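Local coordinates for protein N-alpha-acetyltransferase (Sulfolobus solfataricus P2, PDB 4R3L) that transfers the acetyl group of acetyl-CoA to the free alpha-amino group at protein N-termini, accepting serine, alanine and methionine ends with a preference for serine, at residues A[17-22]-A[44-49]; A[49-54]-A[117-122]; A[74-79]-A[162-167]; A[84-89]-A[121-126]. All coordinates share one frame; numbering follows the deposited sequence.

Interaction 1 of 4, residues A[17-22]-A[44-49]; sequences ARMDDI and EHLKEY
Leu46 reaches from helix 39-49 into the turn that carries the chain of this GNAT fold from strand 13-16 into helix 22-32, and most of the contact is made by its two methyls. CG lies anti to the backbone N (chi1 178°), and the two methyls beyond it divide the work. CD1 goes to Ala17, 3.4 Å from the carbonyl O of Ala17 and a little farther from its CB. CD2 presses on the next peptide link, 3.5 Å from Met19 N, and also meets Met19 SD and, more loosely, Ile22 CD1. This is the tight, apolar part, and Ala17 and Ile22 are both buried in it; Phe53 packs on Ala17 and Leu46 as well. The turn holds its own shape: Arg18 N donates to Asp21 OD2 at 2.7 Å, and Asp21 N returns a bond to Arg18 O. Asp21 OD1 has a salt bridge to Arg15, which ties the turn back to strand 13-16. No hydrogen bond joins the two segments; they meet through van der Waals contact. Toward solvent the fit slackens. Lys47, exposed, crosses Met19 at about a right angle, and the Met19 chain, bent at chi2 and chi3, also packs on Tyr39 and Val43 of the same helix. At this outer edge the ammonium nitrogen Lys47 NZ stands 3.9 Å from Met19 SD.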
# COMPACT_ATOMS: atom_id res chain seq x y z
N ALA A 17 12.04 4.13 2.75
CA ALA A 17 12.29 3.39 3.97
C ALA A 17 13.70 2.83 4.00
O ALA A 17 14.27 2.51 2.95
CB ALA A 17 11.28 2.26 4.11
N ARG A 18 14.24 2.69 5.21
CA ARG A 18 15.56 2.09 5.43
C ARG A 18 15.43 0.99 6.48
O ARG A 18 14.46 0.97 7.23
CB ARG A 18 16.57 3.15 5.89
CG ARG A 18 16.69 4.33 4.92
CD ARG A 18 17.61 5.42 5.48
NE ARG A 18 17.27 5.77 6.85
CZ ARG A 18 18.03 6.50 7.65
NH1 ARG A 18 19.19 6.98 7.21
NH2 ARG A 18 17.64 6.77 8.89
N MET A 19 16.43 0.10 6.57
CA MET A 19 16.35 -1.02 7.52
C MET A 19 16.06 -0.56 8.94
O MET A 19 15.30 -1.20 9.66
CB MET A 19 17.65 -1.83 7.49
CG MET A 19 17.78 -2.69 6.26
SD MET A 19 16.61 -4.06 6.26
CE MET A 19 17.23 -5.01 7.67
N ASP A 20 16.64 0.57 9.33
CA ASP A 20 16.46 1.08 10.68
C ASP A 20 15.07 1.64 10.95
O ASP A 20 14.75 1.95 12.09
CB ASP A 20 17.53 2.14 10.97
CG ASP A 20 18.91 1.54 11.18
OD1 ASP A 20 19.06 0.30 11.02
OD2 ASP A 20 19.86 2.29 11.50
N ASP A 21 14.24 1.75 9.91
CA ASP A 21 12.84 2.14 10.09
C ASP A 21 11.92 1.00 10.49
O ASP A 21 10.81 1.25 10.97
CB ASP A 21 12.27 2.76 8.81
CG ASP A 21 12.97 4.03 8.40
OD1 ASP A 21 13.31 4.85 9.28
OD2 ASP A 21 13.17 4.20 7.18
N ILE A 22 12.35 -0.25 10.26
CA ILE A 22 11.44 -1.40 10.37
C ILE A 22 10.79 -1.53 11.74
O ILE A 22 9.61 -1.84 11.83
CB ILE A 22 12.16 -2.72 10.03
CG1 ILE A 22 12.79 -2.64 8.64
CG2 ILE A 22 11.20 -3.89 10.11
CD1 ILE A 22 11.82 -2.57 7.53
N GLU A 44 12.15 -8.31 3.56
CA GLU A 44 12.24 -8.78 2.18
C GLU A 44 11.59 -7.80 1.22
O GLU A 44 12.07 -7.62 0.11
CB GLU A 44 11.63 -10.16 2.03
CG GLU A 44 12.57 -11.19 2.64
CD GLU A 44 12.05 -12.60 2.59
OE1 GLU A 44 11.67 -13.12 3.66
OE2 GLU A 44 12.06 -13.20 1.49
N HIS A 45 10.49 -7.19 1.63
CA HIS A 45 9.85 -6.21 0.74
C HIS A 45 10.72 -4.97 0.61
O HIS A 45 10.77 -4.35 -0.46
CB HIS A 45 8.45 -5.86 1.24
CG HIS A 45 7.44 -6.93 0.99
ND1 HIS A 45 7.48 -8.15 1.63
CD2 HIS A 45 6.38 -6.98 0.15
CE1 HIS A 45 6.48 -8.91 1.20
NE2 HIS A 45 5.79 -8.21 0.31
N LEU A 46 11.42 -4.60 1.67
CA LEU A 46 12.34 -3.46 1.57
C LEU A 46 13.50 -3.81 0.63
O LEU A 46 13.85 -3.02 -0.23
CB LEU A 46 12.85 -3.04 2.95
CG LEU A 46 13.86 -1.89 2.97
CD1 LEU A 46 13.24 -0.65 2.36
CD2 LEU A 46 14.34 -1.61 4.38
N LYS A 47 14.07 -5.01 0.76
CA LYS A 47 15.19 -5.36 -0.11
C LYS A 47 14.80 -5.61 -1.57
O LYS A 47 15.56 -5.29 -2.47
CB LYS A 47 15.92 -6.59 0.46
CG LYS A 47 16.49 -6.27 1.84
CD LYS A 47 17.60 -7.20 2.27
CE LYS A 47 18.17 -6.73 3.62
NZ LYS A 47 18.98 -5.47 3.51
N GLU A 48 13.61 -6.16 -1.80
CA GLU A 48 13.21 -6.47 -3.17
C GLU A 48 12.54 -5.29 -3.91
O GLU A 48 12.68 -5.17 -5.13
CB GLU A 48 12.27 -7.67 -3.17
CG GLU A 48 12.91 -8.95 -2.61
CD GLU A 48 11.93 -10.11 -2.53
OE1 GLU A 48 10.71 -9.89 -2.68
OE2 GLU A 48 12.38 -11.25 -2.31
N TYR A 49 11.79 -4.46 -3.18
CA TYR A 49 10.97 -3.42 -3.83
C TYR A 49 11.14 -2.07 -3.16
O TYR A 49 10.21 -1.25 -3.13
CB TYR A 49 9.48 -3.79 -3.80
CG TYR A 49 9.18 -5.27 -4.00
CD1 TYR A 49 9.36 -5.87 -5.23
CD2 TYR A 49 8.71 -6.04 -2.95
CE1 TYR A 49 9.09 -7.21 -5.41
CE2 TYR A 49 8.44 -7.40 -3.12
CZ TYR A 49 8.62 -7.97 -4.36
OH TYR A 49 8.35 -9.31 -4.56

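Interaction 2 of 4, residues A[49-54]-A[117-122]; sequences YGLAFF and NDYNAE
Leu51 and Asp118 mark the closest backbone approach, their CA atoms 7.2 Å apart, where the short 3-10 turn 50-52 meets the C-terminal end of helix 103-119. Side chains bridge that gap, above all Tyr119, which extends its phenol to the turn with CG anti to its own carbonyl carbon (chi1 -63°). The hydroxyl takes a hydrogen bond from the backbone, a long bond, 3.3 Å from Leu51 N to Tyr119 OH, with an angle of 145° at the hydrogen. The same OH lies 3.3 Å from Tyr49 C and 3.4 Å from Leu51 CB, close against the start of the turn. Farther back on the ring, CE2 touches Leu51 CB and Ala52 CB, the latter at 4.0 Å; both approach the ring obliquely. Asp118 crosses Leu51 at about a right angle, its OD2 3.6 Å from Leu51 CB, while that oxygen has its hydrogen bond with Ser114 one helical turn earlier. Ala52 is the buried end of the patch, packing also on Ser114 and Pro68, and Leu51 is its exposed end. In the GNAT fold the contact joins the connection between helix 39-49 and strand 54-58 to the end of the helix that leads into strand 123-129. Leu51 N thus has a side-chain acceptor in Tyr119, whose phenol serves the turn both as polar partner and as apolar surface.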
# COMPACT_ATOMS: atom_id res chain seq x y z
N TYR A 49 11.79 -4.46 -3.18
CA TYR A 49 10.97 -3.42 -3.83
C TYR A 49 11.14 -2.07 -3.16
O TYR A 49 10.21 -1.25 -3.13
CB TYR A 49 9.48 -3.79 -3.80
CG TYR A 49 9.18 -5.27 -4.00
CD1 TYR A 49 9.36 -5.87 -5.23
CD2 TYR A 49 8.71 -6.04 -2.95
CE1 TYR A 49 9.09 -7.21 -5.41
CE2 TYR A 49 8.44 -7.40 -3.12
CZ TYR A 49 8.62 -7.97 -4.36
OH TYR A 49 8.35 -9.31 -4.56
N GLY A 50 12.34 -1.83 -2.65
CA GLY A 50 12.61 -0.70 -1.79
C GLY A 50 12.39 0.67 -2.42
O GLY A 50 12.11 1.62 -1.71
N LEU A 51 12.53 0.77 -3.73
CA LEU A 51 12.39 2.07 -4.39
C LEU A 51 10.97 2.61 -4.28
O LEU A 51 10.75 3.83 -4.38
CB LEU A 51 12.81 1.99 -5.85
CG LEU A 51 14.30 1.67 -5.99
CD1 LEU A 51 14.66 1.44 -7.44
CD2 LEU A 51 15.11 2.82 -5.41
N ALA A 52 10.01 1.71 -4.05
CA ALA A 52 8.60 2.12 -3.95
C ALA A 52 8.07 2.03 -2.50
O ALA A 52 6.86 2.20 -2.26
CB ALA A 52 7.72 1.27 -4.91
N PHE A 53 8.99 1.80 -1.55
CA PHE A 53 8.67 1.63 -0.13
C PHE A 53 9.01 2.95 0.57
O PHE A 53 10.19 3.30 0.73
CB PHE A 53 9.53 0.47 0.46
CG PHE A 53 9.05 -0.11 1.78
CD1 PHE A 53 9.24 -1.48 2.04
CD2 PHE A 53 8.38 0.65 2.73
CE1 PHE A 53 8.82 -2.04 3.24
CE2 PHE A 53 7.94 0.08 3.93
CZ PHE A 53 8.17 -1.27 4.18
N PHE A 54 7.99 3.70 0.96
CA PHE A 54 8.24 4.99 1.57
C PHE A 54 7.78 5.07 3.01
O PHE A 54 6.87 4.35 3.43
CB PHE A 54 7.55 6.08 0.75
CG PHE A 54 8.18 6.34 -0.59
CD1 PHE A 54 9.16 7.33 -0.73
CD2 PHE A 54 7.79 5.64 -1.72
CE1 PHE A 54 9.74 7.58 -1.97
CE2 PHE A 54 8.38 5.88 -2.95
CZ PHE A 54 9.35 6.85 -3.08
N ASN A 117 7.91 4.30 -12.79
CA ASN A 117 9.18 4.72 -13.39
C ASN A 117 10.33 3.76 -13.14
O ASN A 117 11.18 3.54 -14.01
CB ASN A 117 9.57 6.11 -12.87
CG ASN A 117 8.71 7.20 -13.45
OD1 ASN A 117 8.03 7.01 -14.46
ND2 ASN A 117 8.73 8.37 -12.81
N ASP A 118 10.35 3.18 -11.94
CA ASP A 118 11.42 2.27 -11.55
C ASP A 118 11.13 0.84 -11.98
O ASP A 118 12.05 0.07 -12.30
CB ASP A 118 11.63 2.31 -10.04
CG ASP A 118 12.19 3.63 -9.56
OD1 ASP A 118 13.12 4.14 -10.22
OD2 ASP A 118 11.71 4.15 -8.53
N TYR A 119 9.85 0.47 -11.98
CA TYR A 119 9.47 -0.93 -12.12
C TYR A 119 8.56 -1.21 -13.32
O TYR A 119 8.10 -2.33 -13.50
CB TYR A 119 8.78 -1.41 -10.84
CG TYR A 119 9.67 -1.39 -9.62
CD1 TYR A 119 10.72 -2.30 -9.48
CD2 TYR A 119 9.47 -0.47 -8.60
CE1 TYR A 119 11.54 -2.28 -8.36
CE2 TYR A 119 10.27 -0.44 -7.49
CZ TYR A 119 11.30 -1.34 -7.37
OH TYR A 119 12.11 -1.31 -6.26
N ASN A 120 8.32 -0.18 -14.13
CA ASN A 120 7.50 -0.30 -15.33
C ASN A 120 6.12 -0.91 -15.12
O ASN A 120 5.59 -1.62 -15.98
CB ASN A 120 8.25 -1.12 -16.38
CG ASN A 120 9.47 -0.38 -16.91
OD1 ASN A 120 9.52 0.84 -16.86
ND2 ASN A 120 10.45 -1.13 -17.41
N ALA A 121 5.52 -0.64 -13.96
CA ALA A 121 4.16 -1.07 -13.69
C ALA A 121 3.14 -0.35 -14.57
O ALA A 121 3.28 0.85 -14.85
CB ALA A 121 3.84 -0.86 -12.21
N GLU A 122 2.12 -1.08 -14.99
CA GLU A 122 1.07 -0.54 -15.85
C GLU A 122 -0.21 -0.31 -15.05
O GLU A 122 -1.11 0.43 -15.46
CB GLU A 122 0.84 -1.50 -17.04
CG GLU A 122 -0.42 -1.26 -17.88
CD GLU A 122 -1.65 -1.96 -17.31
OE1 GLU A 122 -1.49 -2.86 -16.45
OE2 GLU A 122 -2.78 -1.61 -17.71

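Interaction 3 of 4, residues A[74-79]-A[162-167]; sequences FSNIKQ and LMARPL
Ile77 supplies most of the apolar contact between the loop 74-79 and the last strand of the chain. Its CG1 branch, anti to the carbonyl carbon (chi1 -56°), lies 4.0 Å from Ala164 CB, and CD1 carries on to the start of the proline, 3.6 Å from Pro166 N and 3.8 Å from Pro166 CD. The methyl therefore rests on the peptide link between Arg165 and Pro166 as well as on the proline ring. Beside it the carboxamide of Asn76 crosses Leu162 obliquely, its CG 3.9 Å from Leu162 CD2, and the amide also covers Ala164 CB. Leu162 and Ala164, buried, face the loop from alternate positions of strand 160-166. That strand lies between strands 123-129 and 145-150 in the C-terminal half of the GNAT sheet, and the loop connects strands 61-72 and 83-94, so the contact lays this connection over one face of the sheet. Leu162 also lies close to Glu127, a zinc-binding residue. No hydrogen bond crosses between the two segments; Asn76 N donates to Glu123 OE2. Ser75 OG accepts from Ile77 N and Lys78 N, each at 3.0 Å, an ST turn and ST motif that bend the backbone at Ile77; Ser75 is known to modulate loop conformations and contribute to thermostability. On the strand, Arg165 NE donates to Pro166 O at 3.1 Å, that oxygen lying in the guanidinium plane, while Arg165 NH1 goes to Leu142 O.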
# COMPACT_ATOMS: atom_id res chain seq x y z
N PHE A 74 -1.41 -11.56 -14.95
CA PHE A 74 -2.65 -11.16 -15.56
C PHE A 74 -3.19 -9.86 -14.95
O PHE A 74 -3.20 -9.68 -13.73
CB PHE A 74 -3.68 -12.28 -15.46
CG PHE A 74 -3.31 -13.50 -16.27
CD1 PHE A 74 -3.24 -13.43 -17.66
CD2 PHE A 74 -3.01 -14.70 -15.65
CE1 PHE A 74 -2.90 -14.55 -18.41
CE2 PHE A 74 -2.67 -15.82 -16.40
CZ PHE A 74 -2.61 -15.74 -17.78
N SER A 75 -3.60 -8.95 -15.82
CA SER A 75 -4.22 -7.70 -15.41
C SER A 75 -5.53 -7.95 -14.68
O SER A 75 -6.26 -8.88 -15.02
CB SER A 75 -4.46 -6.81 -16.64
OG SER A 75 -5.27 -5.70 -16.30
N ASN A 76 -5.83 -7.16 -13.66
CA ASN A 76 -7.11 -7.29 -12.97
C ASN A 76 -8.03 -6.16 -13.36
O ASN A 76 -9.09 -5.96 -12.76
CB ASN A 76 -6.92 -7.35 -11.45
CG ASN A 76 -5.99 -6.28 -10.95
OD1 ASN A 76 -6.16 -5.11 -11.26
ND2 ASN A 76 -4.99 -6.68 -10.17
N ILE A 77 -7.62 -5.41 -14.38
CA ILE A 77 -8.45 -4.37 -14.97
C ILE A 77 -9.03 -4.85 -16.29
O ILE A 77 -10.21 -4.66 -16.57
CB ILE A 77 -7.66 -3.07 -15.19
CG1 ILE A 77 -7.03 -2.61 -13.87
CG2 ILE A 77 -8.57 -2.00 -15.76
CD1 ILE A 77 -6.39 -1.21 -13.92
N LYS A 78 -8.20 -5.49 -17.11
CA LYS A 78 -8.61 -5.92 -18.44
C LYS A 78 -9.59 -7.09 -18.44
O LYS A 78 -9.45 -8.04 -17.67
CB LYS A 78 -7.38 -6.27 -19.28
CG LYS A 78 -6.73 -5.06 -19.91
CD LYS A 78 -5.39 -5.41 -20.55
CE LYS A 78 -4.79 -4.21 -21.25
NZ LYS A 78 -4.75 -3.01 -20.37
N GLN A 79 -10.59 -7.01 -19.32
CA GLN A 79 -11.60 -8.05 -19.49
C GLN A 79 -10.98 -9.37 -19.94
O GLN A 79 -11.39 -10.44 -19.50
CB GLN A 79 -12.65 -7.61 -20.51
CG GLN A 79 -13.46 -6.38 -20.12
CD GLN A 79 -12.77 -5.07 -20.45
OE1 GLN A 79 -11.65 -5.06 -20.96
NE2 GLN A 79 -13.44 -3.96 -20.17
N LEU A 162 -11.16 -5.39 -4.33
CA LEU A 162 -9.92 -5.20 -5.07
C LEU A 162 -10.05 -3.89 -5.83
O LEU A 162 -10.88 -3.76 -6.73
CB LEU A 162 -9.64 -6.35 -6.04
CG LEU A 162 -8.18 -6.47 -6.51
CD1 LEU A 162 -7.87 -7.87 -7.00
CD2 LEU A 162 -7.84 -5.48 -7.63
N MET A 163 -9.26 -2.90 -5.45
CA MET A 163 -9.34 -1.60 -6.09
C MET A 163 -8.09 -1.41 -6.93
O MET A 163 -6.99 -1.79 -6.52
CB MET A 163 -9.52 -0.53 -5.03
CG MET A 163 -10.84 -0.72 -4.28
SD MET A 163 -11.25 0.67 -3.25
CE MET A 163 -11.56 1.92 -4.50
N ALA A 164 -8.27 -0.86 -8.13
CA ALA A 164 -7.17 -0.77 -9.07
C ALA A 164 -7.26 0.46 -9.93
O ALA A 164 -8.34 1.03 -10.12
CB ALA A 164 -7.11 -2.00 -9.94
N ARG A 165 -6.13 0.88 -10.46
CA ARG A 165 -6.16 1.91 -11.49
C ARG A 165 -4.93 1.79 -12.37
O ARG A 165 -3.87 1.33 -11.92
CB ARG A 165 -6.24 3.30 -10.86
CG ARG A 165 -5.15 3.60 -9.86
CD ARG A 165 -4.96 5.11 -9.72
NE ARG A 165 -4.22 5.64 -10.85
CZ ARG A 165 -3.88 6.92 -11.01
NH1 ARG A 165 -4.21 7.83 -10.10
NH2 ARG A 165 -3.19 7.29 -12.09
N PRO A 166 -5.07 2.17 -13.65
CA PRO A 166 -3.90 2.22 -14.54
C PRO A 166 -2.88 3.23 -14.06
O PRO A 166 -3.21 4.17 -13.34
CB PRO A 166 -4.51 2.65 -15.88
CG PRO A 166 -5.97 2.33 -15.77
CD PRO A 166 -6.31 2.56 -14.34
N LEU A 167 -1.63 3.03 -14.47
CA LEU A 167 -0.56 3.97 -14.18
C LEU A 167 -0.19 4.71 -15.45
O LEU A 167 0.03 4.08 -16.48
CB LEU A 167 0.66 3.25 -13.61
CG LEU A 167 0.54 2.77 -12.17
CD1 LEU A 167 1.78 2.06 -11.74
CD2 LEU A 167 0.26 3.96 -11.26

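Interaction 4 of 4, residues A[84-89]-A[121-126]; sequences VRKGHV and AEEIYL
His88 and Tyr125 stack face to face across two neighbouring parallel strands, ring centroids 4.1 Å apart and planes at 20°. The overlap is offset: the Tyr125 CZ end sits over one face of the imidazole, 3.6 Å from His88 CG. The imidazole CG lies anti to the backbone N (chi1 -175°), while that of the phenol takes the crowded position between N and carbonyl carbon (chi1 75°). Lys86 CB touches the edge of the tyrosine ring, and its aliphatic chain runs alongside Glu123, Lys86 CD 3.7 Å from Glu123 OE2. Gly87 ties the strands with both its N and its O: N donates to Glu123 O at 2.9 Å and O accepts from Tyr125 N, with Val89 N to Tyr125 O continuing the ladder. Strands 83-94 and 123-129, linked through helix 103-119, form a beta-alpha-beta unit of the GNAT fold. On the other face of the sheet Val89 CG2 meets Ile124 CD1 at 3.7 Å, under that helix. Glu122 N donates to Arg85 O at 2.8 Å, nearly straight. A second shell holds the aromatic pair. Glu71 OE1 is hydrogen-bonded to Tyr125 OH and Glu71 OE2 to His88 ND1. His88 NE2 is hydrogen-bonded to Glu127 OE1, so both ring nitrogens are held and the imidazole's rotation is fixed; His88 and Glu127 are zinc-binding residues. Glu123 OE2 accepts from Asn76 N, and Lys86 NZ donates to Phe74 O.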
# COMPACT_ATOMS: atom_id res chain seq x y z
N VAL A 84 0.64 -8.24 -17.63
CA VAL A 84 1.14 -6.89 -17.38
C VAL A 84 2.03 -6.84 -16.13
O VAL A 84 1.97 -7.72 -15.27
CB VAL A 84 -0.02 -5.88 -17.19
CG1 VAL A 84 -0.88 -5.77 -18.44
CG2 VAL A 84 -0.87 -6.27 -15.99
N ARG A 85 2.86 -5.81 -16.04
CA ARG A 85 3.58 -5.53 -14.79
C ARG A 85 2.66 -4.77 -13.84
O ARG A 85 2.02 -3.80 -14.24
CB ARG A 85 4.85 -4.71 -15.06
CG ARG A 85 5.81 -5.37 -16.02
CD ARG A 85 6.89 -6.11 -15.28
NE ARG A 85 7.65 -5.22 -14.40
CZ ARG A 85 8.81 -5.56 -13.85
NH1 ARG A 85 9.34 -6.75 -14.11
NH2 ARG A 85 9.45 -4.71 -13.05
N LYS A 86 2.59 -5.22 -12.59
CA LYS A 86 1.64 -4.66 -11.64
C LYS A 86 2.33 -4.22 -10.36
O LYS A 86 3.22 -4.91 -9.86
CB LYS A 86 0.57 -5.70 -11.27
CG LYS A 86 -0.13 -6.36 -12.46
CD LYS A 86 -1.15 -7.40 -12.00
CE LYS A 86 -0.50 -8.72 -11.58
NZ LYS A 86 -1.54 -9.76 -11.34
N GLY A 87 1.91 -3.08 -9.81
CA GLY A 87 2.36 -2.69 -8.49
C GLY A 87 1.23 -2.98 -7.52
O GLY A 87 0.07 -2.71 -7.80
N HIS A 88 1.57 -3.56 -6.38
CA HIS A 88 0.58 -4.03 -5.44
C HIS A 88 0.87 -3.37 -4.11
O HIS A 88 1.97 -3.50 -3.59
CB HIS A 88 0.66 -5.57 -5.35
CG HIS A 88 -0.38 -6.21 -4.48
ND1 HIS A 88 -0.46 -7.57 -4.32
CD2 HIS A 88 -1.39 -5.68 -3.75
CE1 HIS A 88 -1.48 -7.86 -3.53
NE2 HIS A 88 -2.05 -6.74 -3.16
N VAL A 89 -0.09 -2.64 -3.55
CA VAL A 89 0.11 -2.07 -2.22
C VAL A 89 -0.19 -3.13 -1.20
O VAL A 89 -1.33 -3.55 -1.07
CB VAL A 89 -0.82 -0.85 -1.94
CG1 VAL A 89 -0.53 -0.27 -0.55
CG2 VAL A 89 -0.67 0.21 -3.03
N ALA A 121 5.52 -0.64 -13.96
CA ALA A 121 4.16 -1.07 -13.69
C ALA A 121 3.14 -0.35 -14.57
O ALA A 121 3.28 0.85 -14.85
CB ALA A 121 3.84 -0.86 -12.21
N GLU A 122 2.12 -1.08 -14.99
CA GLU A 122 1.07 -0.54 -15.85
C GLU A 122 -0.21 -0.31 -15.05
O GLU A 122 -1.11 0.43 -15.46
CB GLU A 122 0.84 -1.50 -17.04
CG GLU A 122 -0.42 -1.26 -17.88
CD GLU A 122 -1.65 -1.96 -17.31
OE1 GLU A 122 -1.49 -2.86 -16.45
OE2 GLU A 122 -2.78 -1.61 -17.71
N GLU A 123 -0.29 -0.93 -13.87
CA GLU A 123 -1.41 -0.71 -12.98
C GLU A 123 -0.97 -0.80 -11.52
O GLU A 123 0.07 -1.38 -11.23
CB GLU A 123 -2.53 -1.71 -13.25
CG GLU A 123 -2.17 -3.17 -12.98
CD GLU A 123 -3.40 -3.99 -12.61
OE1 GLU A 123 -4.08 -3.61 -11.64
OE2 GLU A 123 -3.69 -5.00 -13.29
N ILE A 124 -1.74 -0.19 -10.63
CA ILE A 124 -1.50 -0.33 -9.20
C ILE A 124 -2.79 -0.87 -8.63
O ILE A 124 -3.87 -0.48 -9.05
CB ILE A 124 -1.10 1.00 -8.51
CG1 ILE A 124 -1.01 0.82 -7.00
CG2 ILE A 124 -2.11 2.12 -8.81
CD1 ILE A 124 -0.42 2.01 -6.25
N TYR A 125 -2.70 -1.81 -7.69
CA TYR A 125 -3.90 -2.27 -7.03
C TYR A 125 -3.65 -2.65 -5.58
O TYR A 125 -2.51 -2.70 -5.12
CB TYR A 125 -4.51 -3.47 -7.78
CG TYR A 125 -3.77 -4.78 -7.59
CD1 TYR A 125 -4.26 -5.75 -6.74
CD2 TYR A 125 -2.58 -5.03 -8.26
CE1 TYR A 125 -3.61 -6.94 -6.57
CE2 TYR A 125 -1.91 -6.24 -8.10
CZ TYR A 125 -2.43 -7.18 -7.25
OH TYR A 125 -1.78 -8.38 -7.07
N LEU A 126 -4.74 -2.92 -4.88
CA LEU A 126 -4.69 -3.22 -3.47
C LEU A 126 -5.98 -3.90 -3.06
O LEU A 126 -6.95 -3.91 -3.83
CB LEU A 126 -4.48 -1.95 -2.65
CG LEU A 126 -5.52 -0.85 -2.91
CD1 LEU A 126 -6.79 -0.99 -2.05
CD2 LEU A 126 -4.91 0.53 -2.72

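How the interactions relate
The four contacts run across one GNAT domain, from the N-terminal helices to the last strands. Interactions 1 and 3 are farthest apart, centres about 26 Å, on opposite sides of the chain's centre. Interaction 2 follows interaction 1 along the chain and shares Tyr49 with it, Ala17 N bonding to Phe53 O. Interactions 2 and 4, about 10 Å apart, share Ala121 and Glu122 where helix 103-119 passes into strand 123-129. Interaction 4 falls between the two segments of interaction 3, about 8 Å away; both lie in the part of the sheet that holds the zinc-binding residue His88, while interactions 1 and 2 join helix 39-49 and its neighbours to the rest of the domain.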